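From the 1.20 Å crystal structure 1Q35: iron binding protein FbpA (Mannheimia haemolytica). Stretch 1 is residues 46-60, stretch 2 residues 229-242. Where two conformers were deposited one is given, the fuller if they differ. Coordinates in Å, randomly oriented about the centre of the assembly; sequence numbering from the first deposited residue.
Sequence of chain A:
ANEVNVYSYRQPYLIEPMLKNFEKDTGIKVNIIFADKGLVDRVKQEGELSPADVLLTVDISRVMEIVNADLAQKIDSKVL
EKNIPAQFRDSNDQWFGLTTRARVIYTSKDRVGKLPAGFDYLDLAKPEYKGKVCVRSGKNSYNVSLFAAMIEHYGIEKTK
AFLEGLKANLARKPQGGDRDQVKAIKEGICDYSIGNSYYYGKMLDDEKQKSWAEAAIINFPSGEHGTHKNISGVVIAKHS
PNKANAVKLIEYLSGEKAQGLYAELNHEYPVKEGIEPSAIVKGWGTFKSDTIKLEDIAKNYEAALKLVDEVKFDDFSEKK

Stretch 1 46-60: EGELSPADVLLTVDI
Stretch 2, residues 229-242: KNISGVVIAKHSPN

Two antiparallel strands of one chain, distant in sequence, pair through a short backbone ladder whose ends are clamped by the carboxylate of Asp 53 and the carboxamide of Asn 230, burying 1018 Å² in all. Strand 54-57 runs at 168° to the strand through 229-236, with axes 4.6 Å apart at closest approach. Val 54 faces Ile 236 and Leu 56 faces Val 234 as non-hydrogen-bonded pairs (CA-CA 4.7 Å each); Leu 55 faces Val 235 (CA-CA 5.4 Å) and Thr 57 faces Gly 233 (CA-CA 5.1 Å) as hydrogen-bonded pairs. Each of the latter closes a two-bond ring: Leu 55 N to Val 235 O 3.0 Å and Val 235 N to Leu 55 O 3.1 Å; Thr 57 N to Gly 233 O 3.0 Å and Gly 233 N to Thr 57 O 3.1 Å. Ala 237 N extends the ladder to Asp 53 O at 3.0 Å.

Side chains alternate between the sheet faces. On one, Val 54 (chi1 t) and Leu 56 (m, t) both pack on Val 234 (p), with CG1 of Val 54 3.3 Å and CD2 of Leu 56 3.8 Å from Val 234 CG2. On the other, Leu 55 CD1 (rotamer m, t) lies 3.4 Å from Val 235 CG2 (m). Thr 57 (p) shares this second face with Gly 233, whose extended backbone (phi/psi -159/-166) carries no side chain; an ideal CB there would lie 3.4 Å from Thr 57 OG1. Water 1 bridges Thr 57 O and Gly 233 O, 2.8 Å from each, while water 2 links Thr 57 OG1 to Ile 231 O, also 2.8 Å from each.

Beyond Val 54, Asp 53 (phi/psi -102/-51, chi1 m) points its CA-to-CB bond away overall, yet its carboxylate reaches the end of the type I turn 237-240 and the residues just after it. Asp 53 OD2 accepts from Ser 240 OG (2.6 Å) and Asn 242 N (2.8 Å), and Asp 53 OD1 from Asn 242 ND2 (2.9 Å). Farther out, the His 239 ring (chi1 m, chi2 -75°) lies against Glu 48: CA of Glu 48 sits 3.9 Å from the His 239 ring centroid, 10° off the normal, a CH-pi contact over the face.

At the opposite end, Asn 230 (chi1 t) reads both side chain and backbone: Asn 230 ND2 donates to Asp 59 OD1 (2.9 Å), and Asn 230 OD1 accepts from Ile 60 N (2.9 Å) and from Ile 231 N (2.8 Å). Asp 59 (chi1 t) also caps the following helix.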

# COMPACT_ATOMS: atom_id res chain seq x y z
N GLU A 46 9.36 14.25 20.48
CA GLU A 46 8.71 15.54 20.67
C GLU A 46 7.56 15.42 21.67
O GLU A 46 7.31 16.33 22.45
CB GLU A 46 8.19 16.09 19.34
CG GLU A 46 9.29 16.62 18.44
CD GLU A 46 8.80 16.94 17.04
OE1 GLU A 46 7.69 17.49 16.91
OE2 GLU A 46 9.53 16.64 16.07
N GLY A 47 6.89 14.27 21.64
CA GLY A 47 5.82 13.96 22.57
C GLY A 47 4.72 14.99 22.56
O GLY A 47 4.03 15.17 21.55
N GLU A 48 4.57 15.68 23.68
CA GLU A 48 3.48 16.64 23.87
C GLU A 48 3.58 17.88 22.98
O GLU A 48 2.58 18.53 22.71
CB GLU A 48 3.42 17.06 25.35
CG GLU A 48 2.85 15.98 26.27
CD GLU A 48 3.70 15.68 27.49
OE1 GLU A 48 4.20 16.63 28.13
OE2 GLU A 48 3.87 14.49 27.83
N LEU A 49 4.79 18.19 22.50
CA LEU A 49 5.01 19.37 21.65
C LEU A 49 4.90 19.09 20.14
O LEU A 49 5.10 20.00 19.34
CB LEU A 49 6.37 19.99 21.97
CG LEU A 49 6.50 20.60 23.37
CD1 LEU A 49 7.94 21.02 23.64
CD2 LEU A 49 5.55 21.77 23.54
N SER A 50 4.57 17.86 19.76
CA SER A 50 4.39 17.55 18.34
C SER A 50 3.16 18.28 17.80
O SER A 50 2.08 18.19 18.39
CB SER A 50 4.22 16.04 18.13
OG SER A 50 3.94 15.77 16.76
N PRO A 51 3.31 19.00 16.69
CA PRO A 51 2.18 19.68 16.05
C PRO A 51 1.33 18.76 15.16
O PRO A 51 0.33 19.23 14.62
CB PRO A 51 2.86 20.76 15.21
CG PRO A 51 4.16 20.14 14.82
CD PRO A 51 4.57 19.26 15.96
N ALA A 52 1.70 17.49 15.02
CA ALA A 52 0.99 16.58 14.13
C ALA A 52 -0.46 16.38 14.55
O ALA A 52 -0.74 16.14 15.72
CB ALA A 52 1.70 15.24 14.07
N ASP A 53 -1.37 16.51 13.59
CA ASP A 53 -2.77 16.15 13.77
C ASP A 53 -3.09 14.81 13.14
O ASP A 53 -3.68 13.94 13.79
CB ASP A 53 -3.68 17.20 13.14
CG ASP A 53 -3.75 18.46 13.94
OD1 ASP A 53 -3.60 19.56 13.37
OD2 ASP A 53 -3.93 18.43 15.17
N VAL A 54 -2.70 14.65 11.88
CA VAL A 54 -3.15 13.54 11.03
C VAL A 54 -1.93 12.93 10.36
O VAL A 54 -1.12 13.65 9.79
CB VAL A 54 -4.15 14.08 9.97
CG1 VAL A 54 -4.56 13.00 8.97
CG2 VAL A 54 -5.38 14.68 10.67
N LEU A 55 -1.79 11.61 10.45
CA LEU A 55 -0.73 10.89 9.75
C LEU A 55 -1.40 10.00 8.69
O LEU A 55 -2.20 9.13 9.02
CB LEU A 55 0.11 10.06 10.73
CG LEU A 55 0.36 10.71 12.10
CD1 LEU A 55 1.06 9.76 13.05
CD2 LEU A 55 1.15 12.00 11.95
N LEU A 56 -1.10 10.27 7.42
CA LEU A 56 -1.66 9.53 6.28
C LEU A 56 -0.68 8.47 5.83
O LEU A 56 0.40 8.78 5.35
CB LEU A 56 -1.98 10.47 5.12
CG LEU A 56 -3.11 11.48 5.37
CD1 LEU A 56 -3.18 12.49 4.26
CD2 LEU A 56 -4.44 10.77 5.51
N THR A 57 -1.08 7.21 6.00
CA THR A 57 -0.21 6.06 5.80
C THR A 57 -0.53 5.29 4.52
O THR A 57 -1.60 5.46 3.93
CB THR A 57 -0.37 5.12 7.00
OG1 THR A 57 -1.76 4.82 7.18
CG2 THR A 57 0.05 5.81 8.29
N VAL A 58 0.40 4.43 4.12
CA VAL A 58 0.24 3.58 2.94
C VAL A 58 0.45 2.10 3.25
O VAL A 58 0.55 1.28 2.34
CB VAL A 58 1.22 3.99 1.81
CG1 VAL A 58 0.91 5.39 1.32
CG2 VAL A 58 2.67 3.89 2.26
N ASP A 59 0.51 1.75 4.53
CA ASP A 59 0.86 0.39 4.93
C ASP A 59 0.31 0.11 6.34
O ASP A 59 0.49 0.91 7.25
CB ASP A 59 2.38 0.26 4.87
CG ASP A 59 2.90 -1.00 5.54
OD1 ASP A 59 2.32 -2.09 5.33
OD2 ASP A 59 3.90 -0.96 6.29
N ILE A 60 -0.35 -1.03 6.50
CA ILE A 60 -0.85 -1.44 7.82
C ILE A 60 0.28 -1.58 8.83
O ILE A 60 0.08 -1.28 10.00
CB ILE A 60 -1.67 -2.76 7.73
CG1 ILE A 60 -2.26 -3.12 9.10
CG2 ILE A 60 -0.81 -3.92 7.22
CD1 ILE A 60 -3.30 -2.15 9.60
N LYS A 229 -3.67 -7.97 0.06
CA LYS A 229 -4.24 -6.64 0.19
C LYS A 229 -3.58 -5.87 1.32
O LYS A 229 -3.24 -6.44 2.36
CB LYS A 229 -5.73 -6.73 0.49
CG LYS A 229 -6.55 -7.45 -0.55
CD LYS A 229 -6.58 -6.74 -1.87
CE LYS A 229 -7.25 -5.38 -1.82
NZ LYS A 229 -8.63 -5.45 -1.30
N ASN A 230 -3.43 -4.58 1.12
CA ASN A 230 -2.96 -3.67 2.16
C ASN A 230 -3.81 -2.39 2.06
O ASN A 230 -4.65 -2.27 1.16
CB ASN A 230 -1.45 -3.44 1.96
CG ASN A 230 -0.72 -2.93 3.21
OD1 ASN A 230 -1.33 -2.42 4.16
ND2 ASN A 230 0.60 -3.07 3.20
N ILE A 231 -3.63 -1.45 2.97
CA ILE A 231 -4.48 -0.26 3.05
C ILE A 231 -3.70 1.03 3.01
O ILE A 231 -2.57 1.11 3.50
CB ILE A 231 -5.32 -0.25 4.36
CG1 ILE A 231 -4.45 -0.46 5.61
CG2 ILE A 231 -6.42 -1.28 4.29
CD1 ILE A 231 -5.04 0.17 6.86
N SER A 232 -4.31 2.06 2.43
CA SER A 232 -3.96 3.42 2.82
C SER A 232 -4.86 3.74 4.00
O SER A 232 -5.96 3.23 4.11
CB SER A 232 -4.13 4.44 1.68
OG SER A 232 -5.45 4.94 1.59
N GLY A 233 -4.37 4.56 4.91
CA GLY A 233 -5.12 4.81 6.12
C GLY A 233 -4.72 6.08 6.81
O GLY A 233 -4.03 6.95 6.26
N VAL A 234 -5.17 6.20 8.05
CA VAL A 234 -4.97 7.42 8.80
C VAL A 234 -5.07 7.16 10.29
O VAL A 234 -5.82 6.29 10.74
CB VAL A 234 -5.98 8.50 8.35
CG1 VAL A 234 -7.42 8.11 8.66
CG2 VAL A 234 -5.63 9.84 8.96
N VAL A 235 -4.25 7.90 11.03
CA VAL A 235 -4.30 7.96 12.48
C VAL A 235 -4.34 9.43 12.89
O VAL A 235 -3.76 10.29 12.21
CB VAL A 235 -3.10 7.24 13.16
CG1 VAL A 235 -2.97 5.82 12.64
CG2 VAL A 235 -1.82 8.02 12.96
N ILE A 236 -5.03 9.72 13.99
CA ILE A 236 -4.96 11.04 14.62
C ILE A 236 -3.95 10.94 15.75
O ILE A 236 -4.04 10.06 16.60
CB ILE A 236 -6.36 11.52 15.07
CG1 ILE A 236 -7.20 11.84 13.83
CG2 ILE A 236 -6.23 12.76 15.98
CD1 ILE A 236 -8.58 12.40 14.10
N ALA A 237 -2.95 11.82 15.72
CA ALA A 237 -1.86 11.79 16.69
C ALA A 237 -2.36 12.03 18.11
O ALA A 237 -3.33 12.78 18.33
CB ALA A 237 -0.82 12.83 16.32
N LYS A 238 -1.68 11.42 19.07
CA LYS A 238 -2.09 11.46 20.48
C LYS A 238 -2.27 12.88 20.98
O LYS A 238 -3.21 13.16 21.74
CB LYS A 238 -1.05 10.74 21.35
CG LYS A 238 -1.38 10.74 22.84
CD LYS A 238 -0.41 9.88 23.64
CE LYS A 238 -0.78 9.85 25.11
NZ LYS A 238 0.29 9.17 25.91
N HIS A 239 -1.40 13.79 20.56
CA HIS A 239 -1.37 15.15 21.08
C HIS A 239 -1.85 16.19 20.06
O HIS A 239 -1.53 17.37 20.16
CB HIS A 239 0.03 15.46 21.59
CG HIS A 239 0.45 14.58 22.73
ND1 HIS A 239 -0.03 14.76 24.01
CD2 HIS A 239 1.27 13.51 22.77
CE1 HIS A 239 0.50 13.83 24.80
NE2 HIS A 239 1.29 13.07 24.07
N SER A 240 -2.63 15.72 19.08
CA SER A 240 -3.23 16.55 18.04
C SER A 240 -3.69 17.92 18.59
O SER A 240 -4.59 17.98 19.43
CB SER A 240 -4.43 15.81 17.45
OG SER A 240 -5.20 16.63 16.58
N PRO A 241 -3.05 19.01 18.15
CA PRO A 241 -3.48 20.36 18.57
C PRO A 241 -4.74 20.92 17.88
O PRO A 241 -5.25 21.94 18.34
CB PRO A 241 -2.26 21.22 18.23
CG PRO A 241 -1.62 20.52 17.09
CD PRO A 241 -1.83 19.06 17.32
N ASN A 242 -5.22 20.28 16.82
CA ASN A 242 -6.45 20.69 16.14
C ASN A 242 -7.33 19.47 15.91
O ASN A 242 -7.65 19.12 14.78
CB ASN A 242 -6.15 21.37 14.81
CG ASN A 242 -5.14 22.49 14.93
OD1 ASN A 242 -5.48 23.60 15.37
ND2 ASN A 242 -3.90 22.21 14.56
O HOH W 1 -3.35 7.65 3.64
O HOH W 2 -2.20 2.34 6.04